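Local atomic coordinates of CysQ, sulfite synthesis pathway protein (Bacteroides thetaiotaomicron VPI-5482, PDB entry 3B8B), a protein that probably hydrolyses the 3'-phosphate of adenosine 3',5'-bisphosphate to give AMP, as a magnesium-dependent member of the inositol monophosphatase superfamily. Residues G35-F49 / K111-N123. Numbering follows the deposited sequence. Where two conformers were deposited one is given.
Sequences GEKILSIYEDPKSDF and KEFIKRNGEFTVN. With SO4 (sulfate ion), chain F.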
loop_
_atom_site.group_PDB
_atom_site.type_symbol
_atom_site.label_atom_id
_atom_site.label_comp_id
_atom_site.label_asym_id
_atom_site.label_seq_id
_atom_site.Cartn_x
_atom_site.Cartn_y
_atom_site.Cartn_z
ATOM N N GLY A 35 5.922 -11.301 2.572
ATOM C CA GLY A 35 4.659 -12.024 2.556
ATOM C C GLY A 35 4.790 -13.451 3.041
ATOM O O GLY A 35 3.986 -13.919 3.847
ATOM N N GLU A 36 5.809 -14.154 2.556
ATOM C CA GLU A 36 6.102 -15.525 2.969
ATOM C C GLU A 36 6.327 -15.628 4.485
ATOM O O GLU A 36 5.805 -16.536 5.149
ATOM C CB GLU A 36 7.344 -15.999 2.188
ATOM C CG GLU A 36 7.901 -17.363 2.516
ATOM C CD GLU A 36 9.024 -17.775 1.546
ATOM O OE1 GLU A 36 9.452 -16.944 0.694
ATOM O OE2 GLU A 36 9.473 -18.933 1.641
ATOM N N LYS A 37 7.139 -14.712 5.023
ATOM C CA LYS A 37 7.440 -14.715 6.445
ATOM C C LYS A 37 6.167 -14.498 7.265
ATOM O O LYS A 37 5.944 -15.155 8.279
ATOM C CB LYS A 37 8.470 -13.648 6.823
ATOM C CG LYS A 37 9.849 -13.827 6.152
ATOM C CD LYS A 37 10.482 -15.162 6.490
ATOM C CE LYS A 37 11.889 -15.278 5.923
ATOM N NZ LYS A 37 12.570 -16.408 6.609
ATOM N N ILE A 38 5.359 -13.543 6.826
ATOM C CA ILE A 38 4.131 -13.218 7.536
ATOM C C ILE A 38 3.176 -14.406 7.512
ATOM O O ILE A 38 2.581 -14.758 8.526
ATOM C CB ILE A 38 3.448 -11.995 6.910
ATOM C CG1 ILE A 38 4.334 -10.738 7.052
ATOM C CG2 ILE A 38 2.068 -11.760 7.571
ATOM C CD1 ILE A 38 3.904 -9.569 6.105
ATOM N N LEU A 39 2.992 -14.985 6.333
ATOM C CA LEU A 39 2.017 -16.047 6.160
ATOM C C LEU A 39 2.443 -17.298 6.948
ATOM O O LEU A 39 1.587 -18.004 7.505
ATOM C CB LEU A 39 1.797 -16.306 4.657
ATOM C CG LEU A 39 0.667 -17.252 4.258
ATOM C CD1 LEU A 39 -0.680 -16.658 4.612
ATOM C CD2 LEU A 39 0.738 -17.622 2.778
ATOM N N SER A 40 3.744 -17.558 7.025
ATOM C CA SER A 40 4.214 -18.713 7.783
ATOM C C SER A 40 3.749 -18.626 9.238
ATOM O O SER A 40 3.287 -19.625 9.779
ATOM C CB SER A 40 5.722 -18.874 7.697
ATOM O OG SER A 40 6.133 -20.040 8.395
ATOM N N ILE A 41 3.807 -17.428 9.834
ATOM C CA ILE A 41 3.320 -17.185 11.189
ATOM C C ILE A 41 1.774 -17.215 11.231
ATOM O O ILE A 41 1.181 -17.847 12.112
ATOM C CB ILE A 41 3.884 -15.857 11.728
ATOM C CG1 ILE A 41 5.402 -15.989 11.973
ATOM C CG2 ILE A 41 3.204 -15.415 13.022
ATOM C CD1 ILE A 41 6.031 -14.651 12.087
ATOM N N TYR A 42 1.141 -16.563 10.253
ATOM C CA TYR A 42 -0.323 -16.476 10.241
ATOM C C TYR A 42 -0.967 -17.856 10.169
ATOM O O TYR A 42 -2.013 -18.106 10.800
ATOM C CB TYR A 42 -0.770 -15.616 9.072
ATOM C CG TYR A 42 -2.243 -15.236 9.030
ATOM C CD1 TYR A 42 -2.768 -14.245 9.864
ATOM C CD2 TYR A 42 -3.092 -15.798 8.077
ATOM C CE1 TYR A 42 -4.098 -13.864 9.780
ATOM C CE2 TYR A 42 -4.418 -15.421 7.998
ATOM C CZ TYR A 42 -4.924 -14.471 8.854
ATOM O OH TYR A 42 -6.245 -14.055 8.739
ATOM N N GLU A 43 -0.367 -18.741 9.382
ATOM C CA GLU A 43 -0.924 -20.070 9.131
ATOM C C GLU A 43 -0.481 -21.116 10.151
ATOM O O GLU A 43 -0.992 -22.231 10.145
ATOM C CB GLU A 43 -0.497 -20.589 7.754
ATOM C CG GLU A 43 -0.976 -19.808 6.571
ATOM C CD GLU A 43 -0.691 -20.537 5.265
ATOM O OE1 GLU A 43 -1.471 -21.425 4.898
ATOM O OE2 GLU A 43 0.336 -20.247 4.627
ATOM N N ASP A 44 0.488 -20.789 10.995
ATOM C CA ASP A 44 1.048 -21.811 11.891
ATOM C C ASP A 44 0.025 -22.097 12.974
ATOM O O ASP A 44 -0.392 -21.178 13.690
ATOM C CB ASP A 44 2.357 -21.332 12.501
ATOM C CG ASP A 44 3.154 -22.458 13.161
ATOM O OD1 ASP A 44 2.557 -23.457 13.593
ATOM O OD2 ASP A 44 4.388 -22.325 13.239
ATOM N N PRO A 45 -0.394 -23.373 13.093
ATOM C CA PRO A 45 -1.351 -23.738 14.136
ATOM C C PRO A 45 -0.780 -23.522 15.542
ATOM O O PRO A 45 -1.544 -23.325 16.485
ATOM C CB PRO A 45 -1.607 -25.226 13.875
ATOM C CG PRO A 45 -0.377 -25.703 13.167
ATOM C CD PRO A 45 0.007 -24.542 12.287
ATOM N N LYS A 46 0.549 -23.534 15.672
ATOM C CA LYS A 46 1.203 -23.231 16.955
ATOM C C LYS A 46 1.218 -21.735 17.308
ATOM O O LYS A 46 1.532 -21.376 18.438
ATOM C CB LYS A 46 2.644 -23.762 16.972
ATOM C CG LYS A 46 2.782 -25.193 16.483
ATOM C CD LYS A 46 4.049 -25.849 17.016
ATOM C CE LYS A 46 4.311 -27.206 16.355
ATOM N NZ LYS A 46 5.435 -27.961 17.003
ATOM N N SER A 47 0.898 -20.856 16.356
ATOM C CA SER A 47 0.893 -19.431 16.654
ATOM C C SER A 47 -0.213 -19.136 17.636
ATOM O O SER A 47 -1.345 -19.593 17.452
ATOM C CB SER A 47 0.702 -18.583 15.390
ATOM O OG SER A 47 1.847 -18.671 14.569
ATOM N N ASP A 48 0.114 -18.368 18.675
ATOM C CA ASP A 48 -0.847 -18.021 19.721
ATOM C C ASP A 48 -1.383 -16.612 19.501
ATOM O O ASP A 48 -0.805 -15.620 19.966
ATOM C CB ASP A 48 -0.202 -18.150 21.102
ATOM C CG ASP A 48 -1.212 -18.021 22.240
ATOM O OD1 ASP A 48 -2.352 -17.542 22.006
ATOM O OD2 ASP A 48 -0.850 -18.400 23.375
ATOM N N PHE A 49 -2.514 -16.536 18.806
ATOM C CA PHE A 49 -3.122 -15.257 18.470
ATOM C C PHE A 49 -3.867 -14.593 19.643
ATOM O O PHE A 49 -4.570 -13.603 19.441
ATOM C CB PHE A 49 -4.024 -15.407 17.226
ATOM C CG PHE A 49 -3.272 -15.278 15.940
ATOM C CD1 PHE A 49 -2.431 -16.301 15.506
ATOM C CD2 PHE A 49 -3.365 -14.117 15.186
ATOM C CE1 PHE A 49 -1.705 -16.170 14.331
ATOM C CE2 PHE A 49 -2.657 -13.982 14.011
ATOM C CZ PHE A 49 -1.813 -14.997 13.585
ATOM N N LYS A 111 -5.250 -5.059 13.163
ATOM C CA LYS A 111 -6.475 -5.733 13.505
ATOM C C LYS A 111 -6.769 -6.865 12.500
ATOM O O LYS A 111 -7.148 -7.971 12.882
ATOM C CB LYS A 111 -7.612 -4.717 13.587
ATOM C CG LYS A 111 -7.431 -3.723 14.777
ATOM C CD LYS A 111 -8.470 -2.591 14.749
ATOM C CE LYS A 111 -8.331 -1.624 15.944
ATOM N NZ LYS A 111 -9.245 -0.446 15.735
ATOM N N GLU A 112 -6.533 -6.605 11.215
ATOM C CA GLU A 112 -6.757 -7.647 10.180
ATOM C C GLU A 112 -5.932 -8.881 10.471
ATOM O O GLU A 112 -6.354 -10.016 10.279
ATOM C CB GLU A 112 -6.405 -7.109 8.776
ATOM C CG GLU A 112 -7.373 -6.069 8.233
ATOM C CD GLU A 112 -8.724 -6.636 7.833
ATOM O OE1 GLU A 112 -8.779 -7.819 7.421
ATOM O OE2 GLU A 112 -9.749 -5.888 7.923
ATOM N N PHE A 113 -4.706 -8.668 10.962
ATOM C CA PHE A 113 -3.835 -9.759 11.279
ATOM C C PHE A 113 -4.220 -10.459 12.594
ATOM O O PHE A 113 -4.430 -11.673 12.629
ATOM C CB PHE A 113 -2.373 -9.250 11.363
ATOM C CG PHE A 113 -1.380 -10.326 11.580
ATOM C CD1 PHE A 113 -0.802 -10.980 10.504
ATOM C CD2 PHE A 113 -1.015 -10.715 12.874
ATOM C CE1 PHE A 113 0.105 -11.982 10.694
ATOM C CE2 PHE A 113 -0.115 -11.730 13.072
ATOM C CZ PHE A 113 0.459 -12.366 11.978
ATOM N N ILE A 114 -4.295 -9.683 13.675
ATOM C CA ILE A 114 -4.513 -10.303 14.978
ATOM C C ILE A 114 -5.921 -10.885 15.128
ATOM O O ILE A 114 -6.053 -11.917 15.771
ATOM C CB ILE A 114 -4.134 -9.387 16.179
ATOM C CG1 ILE A 114 -5.090 -8.198 16.292
ATOM C CG2 ILE A 114 -2.674 -8.966 16.046
ATOM C CD1 ILE A 114 -4.780 -7.274 17.439
ATOM N N LYS A 115 -6.925 -10.264 14.514
ATOM C CA LYS A 115 -8.280 -10.807 14.525
ATOM C C LYS A 115 -8.525 -11.803 13.387
ATOM O O LYS A 115 -9.614 -12.354 13.270
ATOM C CB LYS A 115 -9.291 -9.677 14.448
ATOM C CG LYS A 115 -9.141 -8.683 15.594
ATOM C CD LYS A 115 -9.848 -7.401 15.276
ATOM C CE LYS A 115 -9.755 -6.423 16.444
ATOM N NZ LYS A 115 -10.866 -5.432 16.446
ATOM N N ARG A 116 -7.505 -12.052 12.564
ATOM C CA ARG A 116 -7.570 -13.063 11.507
ATOM C C ARG A 116 -8.712 -12.803 10.509
ATOM O O ARG A 116 -9.367 -13.732 10.055
ATOM C CB ARG A 116 -7.645 -14.458 12.108
ATOM C CG ARG A 116 -6.421 -14.734 13.037
ATOM C CD ARG A 116 -6.388 -16.126 13.562
ATOM N NE ARG A 116 -6.287 -17.150 12.536
ATOM C CZ ARG A 116 -5.206 -17.378 11.809
ATOM N NH1 ARG A 116 -4.109 -16.649 11.980
ATOM N NH2 ARG A 116 -5.221 -18.340 10.903
ATOM N N ASN A 117 -8.901 -11.537 10.165
ATOM C CA ASN A 117 -9.779 -11.141 9.062
ATOM C C ASN A 117 -9.097 -11.148 7.686
ATOM O O ASN A 117 -9.774 -11.139 6.657
ATOM C CB ASN A 117 -10.438 -9.817 9.384
ATOM C CG ASN A 117 -11.378 -9.936 10.577
ATOM O OD1 ASN A 117 -12.079 -10.944 10.706
ATOM N ND2 ASN A 117 -11.401 -8.908 11.451
ATOM N N GLY A 118 -7.762 -11.182 7.677
ATOM C CA GLY A 118 -7.004 -11.595 6.514
ATOM C C GLY A 118 -6.589 -10.548 5.494
ATOM O O GLY A 118 -5.911 -10.916 4.522
ATOM N N GLU A 119 -6.996 -9.287 5.669
ATOM C CA GLU A 119 -6.732 -8.238 4.654
ATOM C C GLU A 119 -5.662 -7.237 5.103
ATOM O O GLU A 119 -5.826 -6.020 5.037
ATOM C CB GLU A 119 -8.032 -7.580 4.201
ATOM C CG GLU A 119 -8.942 -8.607 3.498
ATOM C CD GLU A 119 -10.281 -8.053 3.021
ATOM O OE1 GLU A 119 -10.510 -6.829 3.143
ATOM O OE2 GLU A 119 -11.124 -8.859 2.491
ATOM N N PHE A 120 -4.581 -7.807 5.610
ATOM C CA PHE A 120 -3.351 -7.051 5.914
ATOM C C PHE A 120 -2.437 -7.085 4.679
ATOM O O PHE A 120 -2.609 -7.915 3.779
ATOM C CB PHE A 120 -2.660 -7.614 7.149
ATOM C CG PHE A 120 -2.431 -9.113 7.095
ATOM C CD1 PHE A 120 -1.312 -9.658 6.472
ATOM C CD2 PHE A 120 -3.375 -9.978 7.652
ATOM C CE1 PHE A 120 -1.124 -11.029 6.422
ATOM C CE2 PHE A 120 -3.178 -11.339 7.608
ATOM C CZ PHE A 120 -2.092 -11.869 6.971
ATOM N N THR A 121 -1.464 -6.167 4.647
ATOM C CA THR A 121 -0.662 -5.952 3.454
ATOM C C THR A 121 0.799 -5.639 3.804
ATOM O O THR A 121 1.121 -5.171 4.906
ATOM C CB THR A 121 -1.176 -4.732 2.652
ATOM O OG1 THR A 121 -1.126 -3.567 3.497
ATOM C CG2 THR A 121 -2.618 -4.938 2.135
ATOM N N VAL A 122 1.658 -5.891 2.829
ATOM C CA VAL A 122 3.033 -5.396 2.809
ATOM C C VAL A 122 3.052 -4.194 1.860
ATOM O O VAL A 122 2.462 -4.267 0.765
ATOM C CB VAL A 122 3.999 -6.477 2.285
ATOM C CG1 VAL A 122 5.454 -5.984 2.362
ATOM C CG2 VAL A 122 3.843 -7.812 3.061
ATOM N N ASN A 123 3.714 -3.103 2.270
ATOM C CA ASN A 123 3.702 -1.835 1.526
ATOM C C ASN A 123 5.128 -1.315 1.324
ATOM O O ASN A 123 5.839 -1.075 2.307
ATOM C CB ASN A 123 2.878 -0.750 2.235
ATOM C CG ASN A 123 1.441 -1.167 2.422
ATOM O OD1 ASN A 123 0.593 -0.803 1.630
ATOM N ND2 ASN A 123 1.189 -1.997 3.454
HETATM S S SO4 F . -12.490 -1.725 15.873
HETATM O O1 SO4 F . -11.595 -2.744 16.424
HETATM O O2 SO4 F . -13.333 -1.171 16.931
HETATM O O3 SO4 F . -11.694 -0.647 15.297
HETATM O O4 SO4 F . -13.350 -2.330 14.856
#
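Arg-116 lays its guanidinium over one face of the Tyr-42 ring, with CZ 4.2 Å from the ring centroid and the two planes 33° apart, a cation-pi contact. The same group stands edge-on over a face of Phe-49, the planes 70° apart, while its CD makes a CH-pi contact with that ring. A bend at chi3 (61°) turns the guanidinium back to Tyr-42 O, which accepts from NH1 at 2.8 Å, in the carbonyl plane on a lone pair, and more weakly from NH2. The opposite face of Tyr-42 receives the edge of Phe-120 in a T-shaped pair, CE2 standing 3.5 Å from Tyr-42 CE1. Phe-113 completes the aromatic cluster: it meets Tyr-42 and Phe-49 obliquely, and its carbonyl O lies at the edge of both rings, 3.2 Å from Phe-49 CE2. Deeper in, Ile-38 divides its branches, CG2 touching Phe-120 CE1 at 3.5 Å and Phe-113 CE1 at 3.7 Å, while CD1 reaches Val-122 CG2.

Arg-116 owes its place to the Schellman motif that ends helix 110-114, where it takes positive phi. In segment 35-49, Ser-47 OG donates to Ile-41 O (2.7 Å) and ties the loop leading to Phe-49 back to the end of helix 20-43. The side chain of Leu-107, a residue predicted to take part in binding magnesium and substrate, packs on both Ile-38 and Phe-113, so the cluster borders the strand that carries part of the predicted metal site. One arginine thus caps the aromatic cluster on its solvent side, its charge probably stabilised by two aromatic faces and by a carbonyl in the last turn of helix 20-43.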